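Local coordinates for protein C-domain type II peptide synthetase (Streptomyces globisporus, PDB 4ZNM) that is a condensation-domain (C-domain) protein of the type II peptide synthetase kind, folded as two halves that each carry a mixed beta sheet, at residues P44-V49 with D405-V410; I168-L173 with L388-I393; M272-Q277 with A324-V329. All coordinates share one frame; numbering follows the deposited sequence.

Interaction 1: residues P44-V49 with D405-V410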
loop_
_atom_site.group_PDB
_atom_site.type_symbol
_atom_site.label_atom_id
_atom_site.label_comp_id
_atom_site.label_asym_id
_atom_site.label_seq_id
_atom_site.Cartn_x
_atom_site.Cartn_y
_atom_site.Cartn_z
ATOM N N PRO A 44 -9.221 -1.978 14.140
ATOM C CA PRO A 44 -10.083 -2.583 13.110
ATOM C C PRO A 44 -10.155 -1.772 11.829
ATOM O O PRO A 44 -10.784 -2.263 10.907
ATOM C CB PRO A 44 -11.454 -2.636 13.780
ATOM C CG PRO A 44 -11.443 -1.479 14.749
ATOM C CD PRO A 44 -9.993 -1.322 15.213
HETATM N N MSE A 45 -9.549 -0.583 11.759
HETATM C CA MSE A 45 -9.554 0.155 10.494
HETATM C C MSE A 45 -8.237 0.011 9.728
HETATM O O MSE A 45 -8.068 0.585 8.633
HETATM C CB MSE A 45 -9.876 1.642 10.737
HETATM C CG MSE A 45 -11.238 1.906 11.339
HETATM SE SE MSE A 45 -12.724 1.237 10.150
HETATM C CE MSE A 45 -12.524 2.556 8.710
ATOM N N TYR A 46 -7.284 -0.742 10.260
ATOM C CA TYR A 46 -6.004 -0.860 9.556
ATOM C C TYR A 46 -6.103 -2.064 8.626
ATOM O O TYR A 46 -5.631 -3.175 8.915
ATOM C CB TYR A 46 -4.822 -0.980 10.532
ATOM C CG TYR A 46 -3.511 -0.944 9.845
ATOM C CD1 TYR A 46 -3.034 0.242 9.287
ATOM C CD2 TYR A 46 -2.735 -2.080 9.743
ATOM C CE1 TYR A 46 -1.811 0.302 8.660
ATOM C CE2 TYR A 46 -1.507 -2.036 9.086
ATOM C CZ TYR A 46 -1.056 -0.840 8.563
ATOM O OH TYR A 46 0.149 -0.780 7.900
ATOM N N HIS A 47 -6.802 -1.837 7.512
ATOM C CA HIS A 47 -7.072 -2.882 6.556
ATOM C C HIS A 47 -6.725 -2.431 5.149
ATOM O O HIS A 47 -6.349 -1.283 4.917
ATOM C CB HIS A 47 -8.544 -3.337 6.629
ATOM C CG HIS A 47 -9.538 -2.221 6.657
ATOM N ND1 HIS A 47 -9.547 -1.205 5.722
ATOM C CD2 HIS A 47 -10.562 -1.967 7.508
ATOM C CE1 HIS A 47 -10.542 -0.375 5.995
ATOM N NE2 HIS A 47 -11.182 -0.824 7.063
ATOM N N ILE A 48 -6.783 -3.380 4.228
ATOM C CA ILE A 48 -6.520 -3.097 2.830
ATOM C C ILE A 48 -7.697 -3.684 2.055
ATOM O O ILE A 48 -8.152 -4.788 2.372
ATOM C CB ILE A 48 -5.139 -3.687 2.385
ATOM C CG1 ILE A 48 -4.879 -3.451 0.903
ATOM C CG2 ILE A 48 -5.093 -5.194 2.668
ATOM C CD1 ILE A 48 -3.408 -3.864 0.486
ATOM N N VAL A 49 -8.201 -2.948 1.065
ATOM C CA VAL A 49 -9.382 -3.385 0.312
ATOM C C VAL A 49 -9.014 -3.421 -1.142
ATOM O O VAL A 49 -8.203 -2.641 -1.593
ATOM C CB VAL A 49 -10.608 -2.462 0.506
ATOM C CG1 VAL A 49 -10.940 -2.320 1.952
ATOM C CG2 VAL A 49 -10.318 -1.092 -0.124
ATOM N N ASP A 405 -6.917 2.916 7.640
ATOM C CA ASP A 405 -6.155 3.734 8.581
ATOM C C ASP A 405 -4.705 3.969 8.122
ATOM O O ASP A 405 -4.027 3.060 7.640
ATOM C CB ASP A 405 -6.218 3.039 9.954
ATOM C CG ASP A 405 -5.422 3.749 11.035
ATOM O OD1 ASP A 405 -6.025 4.577 11.769
ATOM O OD2 ASP A 405 -4.210 3.448 11.171
ATOM N N ILE A 406 -4.242 5.199 8.254
ATOM C CA ILE A 406 -2.820 5.528 8.225
ATOM C C ILE A 406 -2.384 5.793 9.669
ATOM O O ILE A 406 -2.868 6.742 10.278
ATOM C CB ILE A 406 -2.523 6.748 7.343
ATOM C CG1 ILE A 406 -2.819 6.444 5.891
ATOM C CG2 ILE A 406 -1.009 7.166 7.466
ATOM C CD1 ILE A 406 -2.748 7.691 5.005
ATOM N N PRO A 407 -1.485 4.948 10.221
ATOM C CA PRO A 407 -1.179 5.016 11.654
ATOM C C PRO A 407 -0.830 6.425 12.127
ATOM O O PRO A 407 -1.367 6.875 13.162
ATOM C CB PRO A 407 0.027 4.061 11.804
ATOM C CG PRO A 407 -0.224 3.034 10.739
ATOM C CD PRO A 407 -0.804 3.809 9.581
ATOM N N ASP A 408 0.029 7.127 11.392
ATOM C CA ASP A 408 0.443 8.479 11.822
ATOM C C ASP A 408 1.235 9.171 10.734
ATOM O O ASP A 408 2.448 9.205 10.764
ATOM C CB ASP A 408 1.262 8.392 13.128
ATOM C CG ASP A 408 1.370 9.737 13.884
ATOM O OD1 ASP A 408 1.097 10.810 13.314
ATOM O OD2 ASP A 408 1.774 9.716 15.070
ATOM N N GLY A 409 0.529 9.732 9.769
ATOM C CA GLY A 409 1.178 10.462 8.697
ATOM C C GLY A 409 0.348 10.632 7.453
ATOM O O GLY A 409 -0.868 10.402 7.448
ATOM N N VAL A 410 1.019 11.075 6.405
ATOM C CA VAL A 410 0.398 11.309 5.097
ATOM C C VAL A 410 0.947 10.250 4.159
ATOM O O VAL A 410 2.146 9.953 4.193
ATOM C CB VAL A 410 0.706 12.724 4.587
ATOM C CG1 VAL A 410 0.189 12.934 3.192
ATOM C CG2 VAL A 410 0.119 13.752 5.531
HETATM O O HOH W 1 -4.417 0.338 6.024
#
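The backbone of M45, a selenomethionine, meets that of D405 where the two halves of the condensation-domain fold touch, at an inverse gamma turn centred on Y46 that leads into strand 47-55. This is the close part of the contact. D405 N donates to M45 O over 2.8 Å; the donor stands 41° above the carbonyl plane, and the same oxygen takes the weak turn bond from H47 N. CB of M45 and CB of D405 lie 4.0 Å apart beside this bond. The Y46 side chain, with CG anti to the backbone N (chi1 -173°), crosses that of D405 at about a right angle and turns its ring edge to the backbone, CD1 lying 3.4 Å from D405 O. Farther along the loop the packing thins to the proline ring, Y46 CE1 lying 3.8 Å from both CG and CD of P407. Partners elsewhere in the chain meet both side chains: K240 forms a salt bridge with D405 OD1, and H157 stacks on the Y46 ring. Past the turn the backbones separate and a single water spans them, donating to H47 O at 2.8 Å and to D405 O at 3.2 Å.

Interaction 2: residues I168-L173 with L388-I393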
loop_
_atom_site.group_PDB
_atom_site.type_symbol
_atom_site.label_atom_id
_atom_site.label_comp_id
_atom_site.label_asym_id
_atom_site.label_seq_id
_atom_site.Cartn_x
_atom_site.Cartn_y
_atom_site.Cartn_z
ATOM N N ILE A 168 -4.276 -13.406 -3.264
ATOM C CA ILE A 168 -5.504 -13.925 -2.670
ATOM C C ILE A 168 -6.602 -14.075 -3.736
ATOM O O ILE A 168 -7.365 -15.047 -3.751
ATOM C CB ILE A 168 -5.969 -13.020 -1.542
ATOM C CG1 ILE A 168 -4.989 -13.113 -0.357
ATOM C CG2 ILE A 168 -7.412 -13.386 -1.083
ATOM C CD1 ILE A 168 -5.206 -12.012 0.691
ATOM N N ALA A 169 -6.696 -13.072 -4.598
ATOM C CA ALA A 169 -7.705 -13.038 -5.630
ATOM C C ALA A 169 -7.410 -14.146 -6.640
ATOM O O ALA A 169 -8.316 -14.874 -7.058
ATOM C CB ALA A 169 -7.745 -11.667 -6.295
ATOM N N ARG A 170 -6.133 -14.321 -6.974
ATOM C CA ARG A 170 -5.761 -15.329 -7.970
ATOM C C ARG A 170 -6.061 -16.711 -7.430
ATOM O O ARG A 170 -6.682 -17.545 -8.111
ATOM C CB ARG A 170 -4.294 -15.244 -8.378
ATOM C CG ARG A 170 -3.945 -16.386 -9.349
ATOM C CD ARG A 170 -2.561 -16.818 -9.300
ATOM N NE ARG A 170 -2.133 -17.310 -7.998
ATOM C CZ ARG A 170 -0.868 -17.627 -7.756
ATOM N NH1 ARG A 170 0.004 -17.509 -8.742
ATOM N NH2 ARG A 170 -0.464 -18.057 -6.557
ATOM N N ASP A 171 -5.623 -16.955 -6.205
ATOM C CA ASP A 171 -5.845 -18.234 -5.567
ATOM C C ASP A 171 -7.345 -18.516 -5.445
ATOM O O ASP A 171 -7.788 -19.629 -5.690
ATOM C CB ASP A 171 -5.197 -18.240 -4.197
ATOM C CG ASP A 171 -3.656 -18.323 -4.254
ATOM O OD1 ASP A 171 -3.063 -18.305 -5.369
ATOM O OD2 ASP A 171 -3.055 -18.412 -3.158
ATOM N N LEU A 172 -8.101 -17.511 -5.022
ATOM C CA LEU A 172 -9.540 -17.670 -4.784
ATOM C C LEU A 172 -10.273 -18.108 -6.031
ATOM O O LEU A 172 -11.046 -19.058 -6.005
ATOM C CB LEU A 172 -10.153 -16.370 -4.292
ATOM C CG LEU A 172 -11.677 -16.345 -4.223
ATOM C CD1 LEU A 172 -12.114 -17.293 -3.123
ATOM C CD2 LEU A 172 -12.180 -14.943 -3.996
ATOM N N LEU A 173 -10.034 -17.392 -7.128
ATOM C CA LEU A 173 -10.744 -17.687 -8.363
ATOM C C LEU A 173 -10.260 -18.986 -9.012
ATOM O O LEU A 173 -11.036 -19.675 -9.683
ATOM C CB LEU A 173 -10.629 -16.487 -9.306
ATOM C CG LEU A 173 -11.328 -15.258 -8.643
ATOM C CD1 LEU A 173 -11.294 -14.100 -9.580
ATOM C CD2 LEU A 173 -12.779 -15.526 -8.294
ATOM N N LEU A 388 -14.539 -17.824 -15.408
ATOM C CA LEU A 388 -14.585 -16.436 -14.940
ATOM C C LEU A 388 -13.402 -15.588 -15.425
ATOM O O LEU A 388 -12.250 -15.990 -15.305
ATOM C CB LEU A 388 -14.604 -16.381 -13.439
ATOM C CG LEU A 388 -15.931 -16.444 -12.734
ATOM C CD1 LEU A 388 -15.610 -16.322 -11.265
ATOM C CD2 LEU A 388 -16.905 -15.341 -13.201
ATOM N N THR A 389 -13.727 -14.428 -15.985
ATOM C CA THR A 389 -12.769 -13.362 -16.260
ATOM C C THR A 389 -12.783 -12.336 -15.104
ATOM O O THR A 389 -13.839 -11.980 -14.600
ATOM C CB THR A 389 -13.123 -12.678 -17.593
ATOM O OG1 THR A 389 -12.949 -13.607 -18.676
ATOM C CG2 THR A 389 -12.275 -11.408 -17.823
ATOM N N TYR A 390 -11.624 -11.887 -14.659
ATOM C CA TYR A 390 -11.558 -10.946 -13.559
ATOM C C TYR A 390 -10.495 -9.883 -13.849
ATOM O O TYR A 390 -9.427 -10.167 -14.392
ATOM C CB TYR A 390 -11.296 -11.656 -12.221
ATOM C CG TYR A 390 -10.007 -12.439 -12.113
ATOM C CD1 TYR A 390 -8.928 -11.957 -11.361
ATOM C CD2 TYR A 390 -9.877 -13.676 -12.733
ATOM C CE1 TYR A 390 -7.736 -12.687 -11.247
ATOM C CE2 TYR A 390 -8.713 -14.414 -12.632
ATOM C CZ TYR A 390 -7.640 -13.913 -11.896
ATOM O OH TYR A 390 -6.498 -14.666 -11.785
ATOM N N SER A 391 -10.823 -8.654 -13.474
ATOM C CA SER A 391 -10.041 -7.478 -13.795
ATOM C C SER A 391 -9.998 -6.591 -12.565
ATOM O O SER A 391 -11.034 -6.184 -12.069
ATOM C CB SER A 391 -10.697 -6.768 -14.985
ATOM O OG SER A 391 -9.772 -6.029 -15.731
ATOM N N LYS A 392 -8.807 -6.302 -12.069
ATOM C CA LYS A 392 -8.651 -5.443 -10.906
ATOM C C LYS A 392 -9.200 -4.052 -11.221
ATOM O O LYS A 392 -8.931 -3.514 -12.280
ATOM C CB LYS A 392 -7.172 -5.380 -10.499
ATOM C CG LYS A 392 -6.868 -4.580 -9.217
ATOM C CD LYS A 392 -7.260 -5.369 -7.991
ATOM C CE LYS A 392 -7.272 -4.535 -6.735
ATOM N NZ LYS A 392 -6.003 -3.900 -6.480
ATOM N N ILE A 393 -9.964 -3.474 -10.294
ATOM C CA ILE A 393 -10.475 -2.117 -10.453
ATOM C C ILE A 393 -9.454 -1.183 -9.772
ATOM O O ILE A 393 -9.397 -1.085 -8.556
ATOM C CB ILE A 393 -11.906 -1.929 -9.850
ATOM C CG1 ILE A 393 -12.962 -2.709 -10.638
ATOM C CG2 ILE A 393 -12.301 -0.443 -9.825
ATOM C CD1 ILE A 393 -14.337 -2.746 -9.965
HETATM O O HOH W 2 -6.711 -17.479 -10.973
#
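L173 and Y390 are brought together by two first torsions: CG of L173 stands anti to its carbonyl carbon (chi1 -63°), while the ring of Y390 takes the position between backbone N and carbonyl carbon (chi1 61°), and the two side chains slide past each other in opposite directions. The setting is a helix lying on a beta sheet: the segment of helix 162-180 runs antiparallel to strand 388-392, their axes 10.8 Å apart at the closest. Methyl CD1 of L173 sits over one face of the Y390 ring in a CH-pi contact, 3.6 Å from the centroid and displaced toward the rim, so that it comes within a tight 3.3 Å of Y390 CG. The other methyl, CD2, reaches L388 CD1 at 4.2 Å; the two leucine side chains cross nearly at right angles. At the far end of the ring, R170 lies alongside the tyrosine and touches it with its aliphatic part, CG being 3.9 Å from Y390 OH. The guanidinium itself turns away to grip D171 side-on, NE and NH2 both bonding to OD1, and NH2 also has D305 as a salt-bridge partner. W52 and L54 of the neighbouring strand 47-55 pack against the tyrosine as well. One water lies 2.9 Å from Y390 OH and donates to R170 O, linking the phenol to the helix backbone. No direct hydrogen bond crosses between 168-173 and 388-393. Adhesion is therefore mainly apolar, with the polar need of the buried phenol met at least in part by that water.

Interaction 3: residues M272-Q277 with A324-V329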
loop_
_atom_site.group_PDB
_atom_site.type_symbol
_atom_site.label_atom_id
_atom_site.label_comp_id
_atom_site.label_asym_id
_atom_site.label_seq_id
_atom_site.Cartn_x
_atom_site.Cartn_y
_atom_site.Cartn_z
HETATM N N MSE A 272 8.002 10.400 -10.817
HETATM C CA MSE A 272 6.944 10.933 -9.971
HETATM C C MSE A 272 7.469 11.260 -8.546
HETATM O O MSE A 272 7.082 12.276 -7.943
HETATM C CB MSE A 272 5.763 9.947 -9.942
HETATM C CG MSE A 272 4.999 9.889 -11.365
HETATM SE SE MSE A 272 3.562 8.698 -11.182
HETATM C CE MSE A 272 2.341 9.881 -10.229
ATOM N N PHE A 273 8.407 10.461 -8.058
ATOM C CA PHE A 273 9.051 10.746 -6.779
ATOM C C PHE A 273 9.872 12.024 -6.878
ATOM O O PHE A 273 9.756 12.899 -6.023
ATOM C CB PHE A 273 9.945 9.571 -6.316
ATOM C CG PHE A 273 10.502 9.753 -4.918
ATOM C CD1 PHE A 273 9.725 9.486 -3.811
ATOM C CD2 PHE A 273 11.783 10.182 -4.716
ATOM C CE1 PHE A 273 10.224 9.651 -2.530
ATOM C CE2 PHE A 273 12.289 10.353 -3.436
ATOM C CZ PHE A 273 11.508 10.088 -2.350
ATOM N N ALA A 274 10.692 12.145 -7.924
ATOM C CA ALA A 274 11.422 13.404 -8.182
ATOM C C ALA A 274 10.515 14.615 -8.153
ATOM O O ALA A 274 10.867 15.645 -7.568
ATOM C CB ALA A 274 12.138 13.350 -9.530
ATOM N N ALA A 275 9.367 14.526 -8.835
ATOM C CA ALA A 275 8.426 15.643 -8.856
ATOM C C ALA A 275 7.937 15.954 -7.434
ATOM O O ALA A 275 7.671 17.113 -7.096
ATOM C CB ALA A 275 7.249 15.351 -9.756
ATOM N N TYR A 276 7.788 14.925 -6.611
ATOM C CA TYR A 276 7.362 15.142 -5.208
ATOM C C TYR A 276 8.431 15.927 -4.448
ATOM O O TYR A 276 8.136 16.828 -3.649
ATOM C CB TYR A 276 7.083 13.812 -4.510
ATOM C CG TYR A 276 6.446 13.972 -3.159
ATOM C CD1 TYR A 276 5.297 14.722 -3.016
ATOM C CD2 TYR A 276 6.992 13.378 -2.030
ATOM C CE1 TYR A 276 4.702 14.882 -1.802
ATOM C CE2 TYR A 276 6.381 13.519 -0.793
ATOM C CZ TYR A 276 5.225 14.264 -0.702
ATOM O OH TYR A 276 4.578 14.448 0.492
ATOM N N GLN A 277 9.681 15.597 -4.716
ATOM C CA GLN A 277 10.781 16.300 -4.072
ATOM C C GLN A 277 10.792 17.752 -4.483
ATOM O O GLN A 277 11.004 18.656 -3.641
ATOM C CB GLN A 277 12.107 15.638 -4.407
ATOM C CG GLN A 277 12.193 14.258 -3.840
ATOM C CD GLN A 277 13.556 13.652 -3.977
ATOM O OE1 GLN A 277 14.399 13.778 -3.090
ATOM N NE2 GLN A 277 13.780 12.973 -5.079
ATOM N N ALA A 324 20.207 21.958 -11.782
ATOM C CA ALA A 324 19.958 22.936 -12.833
ATOM C C ALA A 324 18.663 22.626 -13.574
ATOM O O ALA A 324 18.164 23.440 -14.329
ATOM C CB ALA A 324 21.139 22.976 -13.806
ATOM N N SER A 325 18.101 21.452 -13.355
ATOM C CA SER A 325 16.929 21.066 -14.125
ATOM C C SER A 325 16.176 19.972 -13.422
ATOM O O SER A 325 16.711 19.294 -12.557
ATOM C CB SER A 325 17.344 20.571 -15.505
ATOM O OG SER A 325 18.107 19.383 -15.346
ATOM N N PHE A 326 14.934 19.768 -13.820
ATOM C CA PHE A 326 14.209 18.620 -13.338
ATOM C C PHE A 326 14.975 17.343 -13.689
ATOM O O PHE A 326 15.060 16.416 -12.890
ATOM C CB PHE A 326 12.816 18.593 -13.936
ATOM C CG PHE A 326 12.033 17.389 -13.534
ATOM C CD1 PHE A 326 11.581 17.265 -12.237
ATOM C CD2 PHE A 326 11.762 16.384 -14.426
ATOM C CE1 PHE A 326 10.877 16.175 -11.840
ATOM C CE2 PHE A 326 11.040 15.279 -14.021
ATOM C CZ PHE A 326 10.608 15.185 -12.716
ATOM N N ARG A 327 15.538 17.287 -14.895
ATOM C CA ARG A 327 16.234 16.071 -15.300
ATOM C C ARG A 327 17.312 15.691 -14.300
ATOM O O ARG A 327 17.499 14.507 -13.987
ATOM C CB ARG A 327 16.848 16.219 -16.697
ATOM C CG ARG A 327 17.518 14.934 -17.196
ATOM C CD ARG A 327 18.107 15.094 -18.566
ATOM N NE ARG A 327 17.113 15.543 -19.539
ATOM C CZ ARG A 327 16.192 14.751 -20.083
ATOM N NH1 ARG A 327 16.123 13.466 -19.747
ATOM N NH2 ARG A 327 15.338 15.259 -20.956
ATOM N N GLU A 328 18.017 16.683 -13.774
ATOM C CA GLU A 328 19.056 16.400 -12.784
ATOM C C GLU A 328 18.444 15.909 -11.463
ATOM O O GLU A 328 19.024 15.061 -10.791
ATOM C CB GLU A 328 19.931 17.642 -12.545
ATOM C CG GLU A 328 20.890 17.893 -13.669
ATOM C CD GLU A 328 21.751 19.157 -13.501
ATOM O OE1 GLU A 328 21.877 19.689 -12.371
ATOM O OE2 GLU A 328 22.303 19.615 -14.530
ATOM N N VAL A 329 17.272 16.412 -11.086
ATOM C CA VAL A 329 16.605 15.883 -9.882
ATOM C C VAL A 329 16.326 14.380 -10.063
ATOM O O VAL A 329 16.570 13.568 -9.155
ATOM C CB VAL A 329 15.299 16.630 -9.556
ATOM C CG1 VAL A 329 14.648 16.035 -8.314
ATOM C CG2 VAL A 329 15.569 18.109 -9.269
#
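Between 272-277 and 324-329, on helices 268-284 and 326-335, the closest CA atoms are those of A274 and V329, 6.0 Å apart. The small side chains of A274 and A275 are consistent with so close an approach: this is helix-helix packing within the half of the condensation-domain fold built around the five-stranded sheet. The A274 methyl is directed toward the second helix and meets two side chains of 324-329; V330 and T333, farther along that helix, touch it too. One of the two is V329, whose CG1, held anti to the backbone N (chi1 179°), comes within 3.9 Å of A274 CB. The other is F326, whose CE1 also lies 3.9 Å from A274 CB. The first side-chain bond of F326 does not point at the other helix, but its ring reaches over to it and ends beside the backbone between A274 and A275. There the edge of the ring faces A275 N, with CE1 3.7 Å away and the nitrogen near the ring plane; the approach is van der Waals packing, without a hydrogen bond. The methyl of A275 closes the group more loosely, its CB 4.3 Å from F326 CE1. Every residue that touches is buried, and no polar bond crosses between the two segments. Helix 435-454 covers the same region, Y445 and L449 packing on A275 and A452 on F326. On the other side of the first helix, Y276 stacks on F371 of the sheet. The start of the second helix is fixed by its own polar bonds. A324 N donates to E328 OE1 at 2.9 Å, and S325 occupies the N-cap position, its OG accepting from E328 N at 3.1 Å.

The three contacts are spread over both halves of the fold. Interaction 1 joins them, since 44-49 leads into the six-stranded sheet and 405-410 into the five-stranded one. Interaction 2, its centre about 24 Å away, packs a helix on the six-stranded sheet, where strands 47-55 and 388-392 are neighbours. Interaction 3 lies in the other half, about 29 Å from interaction 1 and about 37 Å from interaction 2 between centres, and none touches another. Along the chain they enclose one another: 272-277 and 324-329 fall between the segments of interaction 2, which fall between those of interaction 1. Interactions 2 and 3 each lie within one half; the outermost segments bridge the two.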